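Local coordinates for protein endo-beta-1,4-xylanase Xyn10C (Pseudomonas cellulosa, PDB 1GNY) that binds xylan and xylooligosaccharides through this family 15 carbohydrate-binding module, the N-terminal part of an outer-membrane lipoprotein xylanase that cleaves internal xylan linkages, at residues V7-G12 / I140-V145; L54-I59 / T111-D116; S72-Q77 / G134-T139. One frame throughout, in Å; residues are numbered along the deposited sequence.

Contact 1: residues V7-G12 / I140-V145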
ATOM      1  N   VAL A   7     -10.065  -6.045   1.513  1.00 14.22           N
ATOM      2  CA  VAL A   7     -10.305  -4.652   1.128  1.00 14.22           C
ATOM      3  C   VAL A   7     -11.093  -4.529  -0.187  1.00 13.87           C
ATOM      4  O   VAL A   7     -10.808  -5.214  -1.195  1.00 14.03           O
ATOM      5  CB  VAL A   7      -8.949  -3.880   1.014  1.00 13.56           C
ATOM      6  CG1 VAL A   7      -9.105  -2.429   0.494  1.00 14.52           C
ATOM      7  CG2 VAL A   7      -8.205  -3.886   2.349  1.00 14.29           C
ATOM      8  N   ASP A   8     -12.084  -3.642  -0.173  1.00 13.63           N
ATOM      9  CA  ASP A   8     -12.889  -3.334  -1.368  1.00 14.64           C
ATOM     10  C   ASP A   8     -11.993  -2.708  -2.445  1.00 14.08           C
ATOM     11  O   ASP A   8     -11.304  -1.726  -2.181  1.00 13.90           O
ATOM     12  CB  ASP A   8     -14.015  -2.360  -0.976  1.00 14.64           C
ATOM     13  CG  ASP A   8     -15.047  -2.163  -2.048  1.00 18.12           C
ATOM     14  OD1 ASP A   8     -14.907  -2.657  -3.176  1.00 17.62           O
ATOM     15  OD2 ASP A   8     -16.077  -1.520  -1.774  1.00 20.06           O
ATOM     16  N   MET A   9     -12.006  -3.319  -3.623  1.00 13.88           N
ATOM     17  CA  MET A   9     -11.192  -2.887  -4.767  1.00 13.92           C
ATOM     18  C   MET A   9     -11.975  -2.085  -5.799  1.00 14.42           C
ATOM     19  O   MET A   9     -11.421  -1.717  -6.840  1.00 15.11           O
ATOM     20  CB  MET A   9     -10.490  -4.069  -5.429  1.00 14.75           C
ATOM     21  CG  MET A   9      -9.600  -4.882  -4.476  1.00 14.28           C
ATOM     22  SD  MET A   9      -8.329  -3.920  -3.628  1.00 13.67           S
ATOM     23  CE  MET A   9      -7.409  -3.245  -5.005  1.00 15.69           C
ATOM     24  N   ALA A  10     -13.255  -1.846  -5.526  1.00 14.57           N
ATOM     25  CA  ALA A  10     -14.128  -1.053  -6.436  1.00 15.79           C
ATOM     26  C   ALA A  10     -14.580   0.307  -5.897  1.00 16.10           C
ATOM     27  O   ALA A  10     -15.218   1.086  -6.638  1.00 16.93           O
ATOM     28  CB  ALA A  10     -15.371  -1.867  -6.805  1.00 16.22           C
ATOM     29  N   ASN A  11     -14.291   0.573  -4.623  1.00 16.88           N
ATOM     30  CA  ASN A  11     -14.637   1.826  -3.944  1.00 17.21           C
ATOM     31  C   ASN A  11     -13.614   2.148  -2.879  1.00 15.51           C
ATOM     32  O   ASN A  11     -12.910   1.265  -2.393  1.00 15.96           O
ATOM     33  CB  ASN A  11     -15.968   1.685  -3.192  1.00 17.75           C
ATOM     34  CG  ASN A  11     -17.093   1.173  -4.064  1.00 21.89           C
ATOM     35  OD1 ASN A  11     -17.754   1.953  -4.766  1.00 22.69           O
ATOM     36  ND2 ASN A  11     -17.336  -0.145  -4.011  1.00 24.53           N
ATOM     37  N   GLY A  12     -13.551   3.419  -2.516  1.00 15.73           N
ATOM     38  CA  GLY A  12     -12.754   3.840  -1.389  1.00 15.05           C
ATOM     39  C   GLY A  12     -11.277   4.106  -1.612  1.00 14.60           C
ATOM     40  O   GLY A  12     -10.592   4.491  -0.665  1.00 15.12           O
ATOM     41  N   ILE A 140       1.209   0.651 -12.071  1.00 12.08           N
ATOM     42  CA  ILE A 140       1.068  -0.396 -11.052  1.00 12.34           C
ATOM     43  C   ILE A 140      -0.412  -0.729 -10.930  1.00 12.70           C
ATOM     44  O   ILE A 140      -1.221   0.197 -10.843  1.00 13.06           O
ATOM     45  CB  ILE A 140       1.604   0.077  -9.678  1.00 13.12           C
ATOM     46  CG1 ILE A 140       3.118   0.364  -9.706  1.00 12.07           C
ATOM     47  CG2 ILE A 140       1.299  -0.960  -8.586  1.00 12.68           C
ATOM     48  CD1 ILE A 140       4.032  -0.793 -10.011  1.00 14.88           C
ATOM     49  N   THR A 141      -0.755  -2.024 -10.929  1.00 12.18           N
ATOM     50  CA  THR A 141      -2.118  -2.505 -10.680  1.00 12.77           C
ATOM     51  C   THR A 141      -2.173  -3.295  -9.376  1.00 13.46           C
ATOM     52  O   THR A 141      -1.380  -4.217  -9.171  1.00 13.18           O
ATOM     53  CB  THR A 141      -2.681  -3.351 -11.842  1.00 13.40           C
ATOM     54  OG1 THR A 141      -2.744  -2.535 -13.034  1.00 13.85           O
ATOM     55  CG2 THR A 141      -4.098  -3.839 -11.538  1.00 13.64           C
ATOM     56  N   ILE A 142      -3.087  -2.897  -8.485  1.00 12.17           N
ATOM     57  CA  ILE A 142      -3.399  -3.679  -7.259  1.00 12.37           C
ATOM     58  C   ILE A 142      -4.671  -4.510  -7.515  1.00 11.98           C
ATOM     59  O   ILE A 142      -5.737  -3.960  -7.783  1.00 12.54           O
ATOM     60  CB  ILE A 142      -3.586  -2.800  -5.981  1.00 12.39           C
ATOM     61  CG1 ILE A 142      -2.412  -1.855  -5.799  1.00 14.29           C
ATOM     62  CG2 ILE A 142      -3.751  -3.693  -4.743  1.00 15.02           C
ATOM     63  CD1 ILE A 142      -2.671  -0.466  -6.282  1.00 14.52           C
ATOM     64  N   LYS A 143      -4.551  -5.829  -7.429  1.00 12.31           N
ATOM     65  CA  LYS A 143      -5.700  -6.756  -7.641  1.00 12.79           C
ATOM     66  C   LYS A 143      -6.483  -7.021  -6.343  1.00 12.75           C
ATOM     67  O   LYS A 143      -7.715  -7.175  -6.374  1.00 13.63           O
ATOM     68  CB  LYS A 143      -5.218  -8.092  -8.258  1.00 12.71           C
ATOM     69  CG  LYS A 143      -4.650  -7.938  -9.632  1.00 13.82           C
ATOM     70  CD  LYS A 143      -4.481  -9.261 -10.342  1.00 17.01           C
ATOM     71  CE  LYS A 143      -4.472  -9.106 -11.845  1.00 18.06           C
ATOM     72  NZ  LYS A 143      -4.292 -10.442 -12.491  1.00 16.85           N
ATOM     73  N   SER A 144      -5.763  -7.107  -5.230  1.00 12.40           N
ATOM     74  CA  SER A 144      -6.371  -7.401  -3.916  1.00 12.72           C
ATOM     75  C   SER A 144      -5.456  -6.985  -2.773  1.00 12.16           C
ATOM     76  O   SER A 144      -4.217  -6.953  -2.924  1.00 12.44           O
ATOM     77  CB  SER A 144      -6.677  -8.905  -3.779  1.00 13.07           C
ATOM     78  OG  SER A 144      -5.476  -9.701  -3.711  1.00 13.07           O
ATOM     79  N   VAL A 145      -6.085  -6.694  -1.634  1.00 12.69           N
ATOM     80  CA  VAL A 145      -5.348  -6.394  -0.398  1.00 12.70           C
ATOM     81  C   VAL A 145      -6.030  -7.147   0.738  1.00 13.75           C
ATOM     82  O   VAL A 145      -7.232  -7.010   0.931  1.00 13.25           O
ATOM     83  CB  VAL A 145      -5.306  -4.895  -0.057  1.00 13.11           C
ATOM     84  CG1 VAL A 145      -4.547  -4.643   1.230  1.00 13.78           C
ATOM     85  CG2 VAL A 145      -4.696  -4.088  -1.214  1.00 14.01           C
TER
HETATM   86  O   HOH W   1      -9.071  -7.207  -1.840  1.00 12.76           O
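Val7 and Val145 meet through flat peptide groups, with no ring between them. The carbonyl of Val145 is approached at its oxygen: Val7 N lies 3.0 Å from Val145 O, almost in line with the C=O bond, and its N-H points straight in (172°). In a regular hydrogen-bonded antiparallel pair a second bond would return from Val145 N to Val7 O. Here a water fills that place, donating a hydrogen bond to Val7 O and accepting one from Val145 N, where the chain leaves strand 2-6. The two valine side chains lie side by side, Val7 CG2 3.9 Å from Val145 CG1, and both also touch Phe46 and Trp13; branched, apolar residues suit this partly buried seam.

Met9 carries the other half. Its chain bends at both chi2 (-56°) and chi3 (-59°), folding the thioether over the backbone of strand 139-149, where Lys143 and Ser144 form a classic beta bulge opposite Val62. CG lies 3.5 Å from Lys143 O. SD is 4.0 Å from Ser144 CA. The methyl CE comes within 3.3 Å of Ile142 O. It also lies 3.7 Å from Ile142 CG2, the two side chains crossing at about a right angle. The loop itself is shaped by Asp8, whose OD1 accepts from Ala10 N, met from above the carboxylate plane, in an Asx turn, while OD2 takes Asn11 ND2.

One direct bond, one water and a thioether packed over the bulge hold the loop between strands 2-6 and 14-17 to the module's six-stranded sheet, rather than a continued run of backbone bonds.

Contact 2: residues L54-I59 / T111-D116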
ATOM      1  N   LEU A  54      -4.018  -2.752  14.785  1.00 14.56           N
ATOM      2  CA  LEU A  54      -3.154  -3.121  13.652  1.00 14.49           C
ATOM      3  C   LEU A  54      -1.717  -3.530  13.990  1.00 14.93           C
ATOM      4  O   LEU A  54      -0.986  -3.975  13.103  1.00 14.37           O
ATOM      5  CB  LEU A  54      -3.173  -2.005  12.587  1.00 14.92           C
ATOM      6  CG  LEU A  54      -4.383  -2.006  11.682  1.00 13.35           C
ATOM      7  CD1 LEU A  54      -4.477  -0.646  10.935  1.00 13.85           C
ATOM      8  CD2 LEU A  54      -4.416  -3.179  10.697  1.00 16.32           C
ATOM      9  N   GLU A  55      -1.319  -3.443  15.254  1.00 15.69           N
ATOM     10  CA  GLU A  55       0.045  -3.879  15.601  1.00 16.26           C
ATOM     11  C   GLU A  55       0.157  -5.382  15.375  1.00 16.85           C
ATOM     12  O   GLU A  55      -0.756  -6.134  15.735  1.00 17.26           O
ATOM     13  CB  GLU A  55       0.400  -3.499  17.042  1.00 16.47           C
ATOM     14  CG  GLU A  55       0.600  -2.012  17.259  1.00 17.33           C
ATOM     15  CD  GLU A  55       1.840  -1.463  16.542  1.00 17.58           C
ATOM     16  OE1 GLU A  55       2.765  -2.265  16.246  1.00 17.71           O
ATOM     17  OE2 GLU A  55       1.869  -0.247  16.276  1.00 17.80           O
ATOM     18  N   ASP A  56       1.261  -5.806  14.737  1.00 17.62           N
ATOM     19  CA  ASP A  56       1.523  -7.217  14.369  1.00 18.13           C
ATOM     20  C   ASP A  56       0.593  -7.750  13.249  1.00 17.23           C
ATOM     21  O   ASP A  56       0.592  -8.938  12.941  1.00 17.61           O
ATOM     22  CB  ASP A  56       1.527  -8.139  15.609  1.00 19.38           C
ATOM     23  CG  ASP A  56       2.600  -7.749  16.621  1.00 23.10           C
ATOM     24  OD1 ASP A  56       3.742  -7.471  16.233  1.00 23.76           O
ATOM     25  OD2 ASP A  56       2.380  -7.672  17.834  1.00 28.64           O
ATOM     26  N   ALA A  57      -0.128  -6.851  12.580  1.00 15.94           N
ATOM     27  CA  ALA A  57      -0.962  -7.232  11.436  1.00 15.98           C
ATOM     28  C   ALA A  57      -0.076  -7.426  10.204  1.00 15.77           C
ATOM     29  O   ALA A  57       0.978  -6.802  10.089  1.00 17.46           O
ATOM     30  CB  ALA A  57      -2.019  -6.173  11.134  1.00 15.67           C
ATOM     31  N   VAL A  58      -0.508  -8.295   9.310  1.00 16.44           N
ATOM     32  CA  VAL A  58       0.183  -8.559   8.035  1.00 16.73           C
ATOM     33  C   VAL A  58      -0.678  -8.093   6.868  1.00 15.49           C
ATOM     34  O   VAL A  58      -1.796  -8.567   6.704  1.00 15.45           O
ATOM     35  CB  VAL A  58       0.523 -10.040   7.852  1.00 17.48           C
ATOM     36  CG1 VAL A  58       1.233 -10.275   6.536  1.00 19.68           C
ATOM     37  CG2 VAL A  58       1.388 -10.490   9.030  1.00 19.05           C
ATOM     38  N   ILE A  59      -0.145  -7.164   6.078  1.00 15.20           N
ATOM     39  CA  ILE A  59      -0.784  -6.677   4.850  1.00 15.11           C
ATOM     40  C   ILE A  59      -0.230  -7.488   3.685  1.00 15.50           C
ATOM     41  O   ILE A  59       1.004  -7.563   3.518  1.00 17.52           O
ATOM     42  CB  ILE A  59      -0.478  -5.166   4.628  1.00 14.75           C
ATOM     43  CG1 ILE A  59      -0.911  -4.341   5.844  1.00 15.56           C
ATOM     44  CG2 ILE A  59      -1.142  -4.646   3.355  1.00 14.00           C
ATOM     45  CD1 ILE A  59      -0.288  -2.972   5.876  1.00 19.64           C
ATOM     46  N   THR A 111       4.570  -6.396   7.347  1.00 18.15           N
ATOM     47  CA  THR A 111       4.146  -6.561   8.753  1.00 19.09           C
ATOM     48  C   THR A 111       4.227  -5.213   9.489  1.00 18.78           C
ATOM     49  O   THR A 111       5.271  -4.550   9.497  1.00 19.42           O
ATOM     50  CB  THR A 111       5.000  -7.591   9.500  1.00 19.24           C
ATOM     51  OG1 THR A 111       4.814  -8.883   8.928  1.00 19.37           O
ATOM     52  CG2 THR A 111       4.538  -7.779  10.925  1.00 21.45           C
ATOM     53  N   ILE A 112       3.124  -4.824  10.114  1.00 18.57           N
ATOM     54  CA  ILE A 112       3.091  -3.603  10.928  1.00 18.96           C
ATOM     55  C   ILE A 112       3.631  -3.953  12.319  1.00 19.71           C
ATOM     56  O   ILE A 112       3.096  -4.818  12.994  1.00 19.71           O
ATOM     57  CB  ILE A 112       1.648  -3.021  11.045  1.00 18.92           C
ATOM     58  CG1 ILE A 112       1.128  -2.568   9.672  1.00 19.09           C
ATOM     59  CG2 ILE A 112       1.617  -1.886  12.069  1.00 19.18           C
ATOM     60  CD1 ILE A 112      -0.404  -2.222   9.623  1.00 21.90           C
ATOM     61  N   ASP A 113       4.694  -3.281  12.734  1.00 21.73           N
ATOM     62  CA  ASP A 113       5.313  -3.521  14.044  1.00 22.88           C
ATOM     63  C   ASP A 113       6.080  -2.263  14.514  1.00 24.07           C
ATOM     64  O   ASP A 113       7.240  -2.060  14.144  1.00 24.91           O
ATOM     65  CB  ASP A 113       6.250  -4.723  13.954  1.00 24.12           C
ATOM     66  CG  ASP A 113       6.904  -5.084  15.291  1.00 26.41           C
ATOM     67  OD1 ASP A 113       6.479  -4.597  16.364  1.00 26.62           O
ATOM     68  OD2 ASP A 113       7.884  -5.861  15.342  1.00 31.62           O
ATOM     69  N   GLU A 114       5.403  -1.435  15.301  1.00 23.67           N
ATOM     70  CA  GLU A 114       5.977  -0.218  15.886  1.00 24.32           C
ATOM     71  C   GLU A 114       6.219  -0.416  17.386  1.00 25.30           C
ATOM     72  O   GLU A 114       5.383  -0.949  18.111  1.00 24.08           O
ATOM     73  CB  GLU A 114       5.099   1.006  15.631  1.00 24.41           C
ATOM     74  CG  GLU A 114       5.054   1.431  14.154  1.00 23.48           C
ATOM     75  CD  GLU A 114       6.377   2.020  13.679  1.00 25.55           C
ATOM     76  OE1 GLU A 114       6.730   3.138  14.100  1.00 24.79           O
ATOM     77  OE2 GLU A 114       7.078   1.344  12.897  1.00 26.39           O
ATOM     78  N   ASP A 115       7.387   0.026  17.838  1.00 27.31           N
ATOM     79  CA  ASP A 115       7.793  -0.173  19.245  1.00 28.93           C
ATOM     80  C   ASP A 115       6.855   0.515  20.258  1.00 28.85           C
ATOM     81  O   ASP A 115       6.606  -0.034  21.330  1.00 29.95           O
ATOM     82  CB  ASP A 115       9.237   0.276  19.475  1.00 30.14           C
ATOM     83  CG  ASP A 115      10.263  -0.624  18.799  1.00 33.60           C
ATOM     84  OD1 ASP A 115       9.996  -1.823  18.534  1.00 38.42           O
ATOM     85  OD2 ASP A 115      11.399  -0.197  18.497  1.00 38.79           O
ATOM     86  N   ASP A 116       6.292   1.659  19.884  1.00 27.68           N
ATOM     87  CA  ASP A 116       5.332   2.416  20.728  1.00 27.13           C
ATOM     88  C   ASP A 116       3.852   2.008  20.603  1.00 25.73           C
ATOM     89  O   ASP A 116       2.990   2.679  21.137  1.00 25.20           O
ATOM     90  CB  ASP A 116       5.476   3.933  20.532  1.00 27.95           C
ATOM     91  CG  ASP A 116       5.030   4.417  19.154  1.00 29.65           C
ATOM     92  OD1 ASP A 116       4.633   3.604  18.290  1.00 29.36           O
ATOM     93  OD2 ASP A 116       5.052   5.624  18.859  1.00 32.00           O
TER
HETATM   94  O   HOH W   2       4.196  -3.889  17.706  1.00 30.81           O
HETATM   95  O   HOH W   3       5.817  -7.567  17.934  1.00 42.90           O
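Glu55 and Glu114 link a type II beta turn, Leu54 to Ala57, to the loop that follows strand 106-111 in this beta-sandwich module. From a CB directed away from residues 111-116, the Glu55 chain has CG beside its own backbone N (chi1 -71°) and then bends at chi2, so that the carboxylate swings back over the loop. CD lies 3.8 Å from Glu114 N. OE1 accepts the N-H of Glu114 at 2.9 Å through its syn lone pair, and a water lies within hydrogen-bonding distance of this oxygen and of Asp113 OD1. OE2 rests 3.5 Å from Glu114 CB and takes the backbone N-H of Phe119. An alanine here would probably leave the N-H groups of Glu114 and Phe119 without their acceptor and let the loop shift.

Asp56 takes the turn's third position, where phi is positive (69°) and glycine or asparagine is commoner. Its N-H bonds to Ile112 O at 2.7 Å, a bent bond of 135°, while Ile112 N returns one to Ala57 O. Beyond these, Val58 and Thr111 form a non-hydrogen-bonded antiparallel pair. Ile112 suits the buried side: its CD1 lies 3.8 Å from Ile59 CD1 and 4.1 Å from Leu54 CB.

Contact 3: residues S72-Q77 / G134-T139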
ATOM      1  N   SER A  72      12.343   1.072 -15.144  1.00 16.55           N
ATOM      2  CA  SER A  72      12.714   2.293 -14.429  1.00 17.37           C
ATOM      3  C   SER A  72      13.602   2.034 -13.206  1.00 17.04           C
ATOM      4  O   SER A  72      14.172   2.963 -12.647  1.00 18.16           O
ATOM      5  CB  SER A  72      11.468   3.054 -13.976  1.00 17.52           C
ATOM      6  OG  SER A  72      10.917   2.454 -12.806  1.00 16.89           O
ATOM      7  N   GLU A  73      13.624   0.793 -12.744  1.00 17.17           N
ATOM      8  CA  GLU A  73      14.391   0.354 -11.571  1.00 17.82           C
ATOM      9  C   GLU A  73      13.894   0.898 -10.239  1.00 17.18           C
ATOM     10  O   GLU A  73      14.594   0.851  -9.246  1.00 17.23           O
ATOM     11  CB  GLU A  73      15.899   0.580 -11.755  1.00 18.96           C
ATOM     12  CG  GLU A  73      16.476  -0.343 -12.807  1.00 23.04           C
ATOM     13  CD  GLU A  73      18.005  -0.231 -12.857  1.00 29.14           C
ATOM     14  OE1 GLU A  73      18.493   0.759 -13.413  1.00 33.32           O
ATOM     15  OE2 GLU A  73      18.701  -1.106 -12.287  1.00 35.53           O
ATOM     16  N   ALA A  74      12.657   1.390 -10.215  1.00 16.50           N
ATOM     17  CA  ALA A  74      12.066   1.909  -8.974  1.00 15.51           C
ATOM     18  C   ALA A  74      11.624   0.776  -8.040  1.00 14.30           C
ATOM     19  O   ALA A  74      11.390  -0.350  -8.459  1.00 14.81           O
ATOM     20  CB  ALA A  74      10.883   2.824  -9.273  1.00 15.20           C
ATOM     21  N   ASN A  75      11.527   1.097  -6.756  1.00 13.21           N
ATOM     22  CA  ASN A  75      11.114   0.141  -5.743  1.00 13.63           C
ATOM     23  C   ASN A  75       9.631   0.343  -5.373  1.00 13.12           C
ATOM     24  O   ASN A  75       9.063   1.373  -5.767  1.00 13.52           O
ATOM     25  CB  ASN A  75      11.936   0.290  -4.463  1.00 14.19           C
ATOM     26  CG  ASN A  75      13.439   0.139  -4.700  1.00 16.03           C
ATOM     27  OD1 ASN A  75      13.898  -0.675  -5.518  1.00 17.26           O
ATOM     28  ND2 ASN A  75      14.216   0.980  -4.012  1.00 17.16           N
ATOM     29  N   LEU A  76       9.061  -0.620  -4.672  1.00 13.82           N
ATOM     30  CA  LEU A  76       7.640  -0.504  -4.201  1.00 14.06           C
ATOM     31  C   LEU A  76       7.610  -0.596  -2.695  1.00 15.09           C
ATOM     32  O   LEU A  76       8.154  -1.567  -2.077  1.00 16.15           O
ATOM     33  CB  LEU A  76       6.745  -1.581  -4.805  1.00 14.36           C
ATOM     34  CG  LEU A  76       6.306  -1.398  -6.251  1.00 14.45           C
ATOM     35  CD1 LEU A  76       5.563  -2.646  -6.728  1.00 14.04           C
ATOM     36  CD2 LEU A  76       5.461  -0.132  -6.437  1.00 15.83           C
ATOM     37  N   GLN A  77       6.902   0.354  -2.099  1.00 14.10           N
ATOM     38  CA  GLN A  77       6.760   0.430  -0.645  1.00 14.17           C
ATOM     39  C   GLN A  77       5.304   0.390  -0.203  1.00 14.07           C
ATOM     40  O   GLN A  77       4.561   1.323  -0.491  1.00 13.14           O
ATOM     41  CB  GLN A  77       7.396   1.715  -0.098  1.00 14.59           C
ATOM     42  CG  GLN A  77       7.200   1.906   1.416  1.00 16.69           C
ATOM     43  CD  GLN A  77       7.891   3.139   1.968  1.00 17.74           C
ATOM     44  OE1 GLN A  77       8.096   4.141   1.268  1.00 19.18           O
ATOM     45  NE2 GLN A  77       8.236   3.074   3.243  1.00 22.20           N
ATOM     46  N   GLY A 134      12.010   6.031  -5.928  1.00 18.93           N
ATOM     47  CA  GLY A 134      13.150   6.170  -6.831  1.00 19.66           C
ATOM     48  C   GLY A 134      12.843   7.104  -7.994  1.00 18.88           C
ATOM     49  O   GLY A 134      12.432   8.224  -7.774  1.00 19.70           O
ATOM     50  N   THR A 135      13.100   6.657  -9.225  1.00 19.26           N
ATOM     51  CA  THR A 135      12.773   7.400 -10.425  1.00 19.76           C
ATOM     52  C   THR A 135      11.858   6.541 -11.329  1.00 18.86           C
ATOM     53  O   THR A 135      12.288   6.006 -12.333  1.00 18.60           O
ATOM     54  CB  THR A 135      14.097   7.827 -11.174  1.00 21.26           C
ATOM     55  OG1 THR A 135      14.969   8.536 -10.262  1.00 24.91           O
ATOM     56  CG2 THR A 135      13.812   8.802 -12.273  1.00 22.54           C
ATOM     57  N   PRO A 136      10.592   6.375 -10.942  1.00 16.94           N
ATOM     58  CA  PRO A 136       9.695   5.454 -11.649  1.00 16.49           C
ATOM     59  C   PRO A 136       9.128   5.937 -12.964  1.00 15.98           C
ATOM     60  O   PRO A 136       9.215   7.119 -13.340  1.00 16.59           O
ATOM     61  CB  PRO A 136       8.528   5.290 -10.652  1.00 16.28           C
ATOM     62  CG  PRO A 136       8.491   6.578  -9.938  1.00 16.22           C
ATOM     63  CD  PRO A 136       9.909   7.013  -9.804  1.00 16.89           C
ATOM     64  N   ALA A 137       8.556   4.976 -13.661  1.00 15.48           N
ATOM     65  CA  ALA A 137       7.761   5.180 -14.871  1.00 15.80           C
ATOM     66  C   ALA A 137       6.743   4.039 -14.943  1.00 15.07           C
ATOM     67  O   ALA A 137       6.715   3.171 -14.078  1.00 14.97           O
ATOM     68  CB  ALA A 137       8.626   5.224 -16.090  1.00 15.96           C
ATOM     69  N   GLY A 138       5.850   4.090 -15.917  1.00 14.96           N
ATOM     70  CA  GLY A 138       4.876   3.030 -16.110  1.00 14.37           C
ATOM     71  C   GLY A 138       3.746   3.051 -15.065  1.00 14.49           C
ATOM     72  O   GLY A 138       3.479   4.064 -14.442  1.00 13.81           O
ATOM     73  N   THR A 139       3.126   1.893 -14.906  1.00 13.99           N
ATOM     74  CA  THR A 139       1.927   1.737 -14.060  1.00 14.11           C
ATOM     75  C   THR A 139       2.061   0.591 -13.098  1.00 13.35           C
ATOM     76  O   THR A 139       2.926  -0.297 -13.260  1.00 11.77           O
ATOM     77  CB  THR A 139       0.649   1.535 -14.911  1.00 14.05           C
ATOM     78  OG1 THR A 139       0.729   0.294 -15.633  1.00 15.29           O
ATOM     79  CG2 THR A 139       0.502   2.600 -15.961  1.00 17.15           C
TER
HETATM   80  O   HOH W   4      14.461   4.299 -10.001  1.00 21.94           O
HETATM   81  O   HOH W   5      14.679   5.471 -13.938  1.00 27.65           O
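Ser72 and Ala74 both direct their CB atoms at the loop of residues 134-139, and Pro136 lies across from the pair. Ser72 CB is 3.5 Å from Thr135 O and equally far from Ala137 N, fitting against the backbone on both sides of the proline. Its hydroxyl, set between the backbone N and the carbonyl carbon (chi1 79°), brings OG to 3.4 Å from Pro136 CA. Ala74 meets the same proline by a methyl, its CB 3.7 Å from Pro136 CB. Small side chains suit this close approach. At Gly134 a CB would press on Ala74 CA, and the backbone angles there favour glycine in any case.

No direct hydrogen bond joins the segments; the polar link is made by water. One water donates to Ser72 O and accepts from Thr135 N, while a second donates to Ser72 O and to Thr135 O, so that a single carbonyl holds two bridges. Pro136 also touches Phe69 and Ala37.

Ser72 OG accepts from Ala74 N at 3.3 Å and bonds to Phe69 O. The first bond makes an ST turn where the chain, with Glu73 at positive phi, passes from helix into strand 75-82.

In the fold
Contacts 1 and 2 are partly buried, whereas contact 3 lies at the surface. The first two share one sheet, in which strands 139-149 and 58-65 are neighbours, and they meet where Val145 CG1 packs 4.0 Å from Ile59 CG2. Contact 3 reaches the other sheet through strand 75-82; Leu76 CD2, 3.9 Å from Ile140 CD1, ties it to contact 1 across the sandwich. Contacts 2 and 3 lie on opposite sides of the chain's centre, their centres about 25 Å apart. Chemistry follows place: thioether and valine packing with one backbone bond and one water in contact 1, backbone and carboxylate bonds around an isoleucine in contact 2, and small side chains with waters but no direct bond in contact 3.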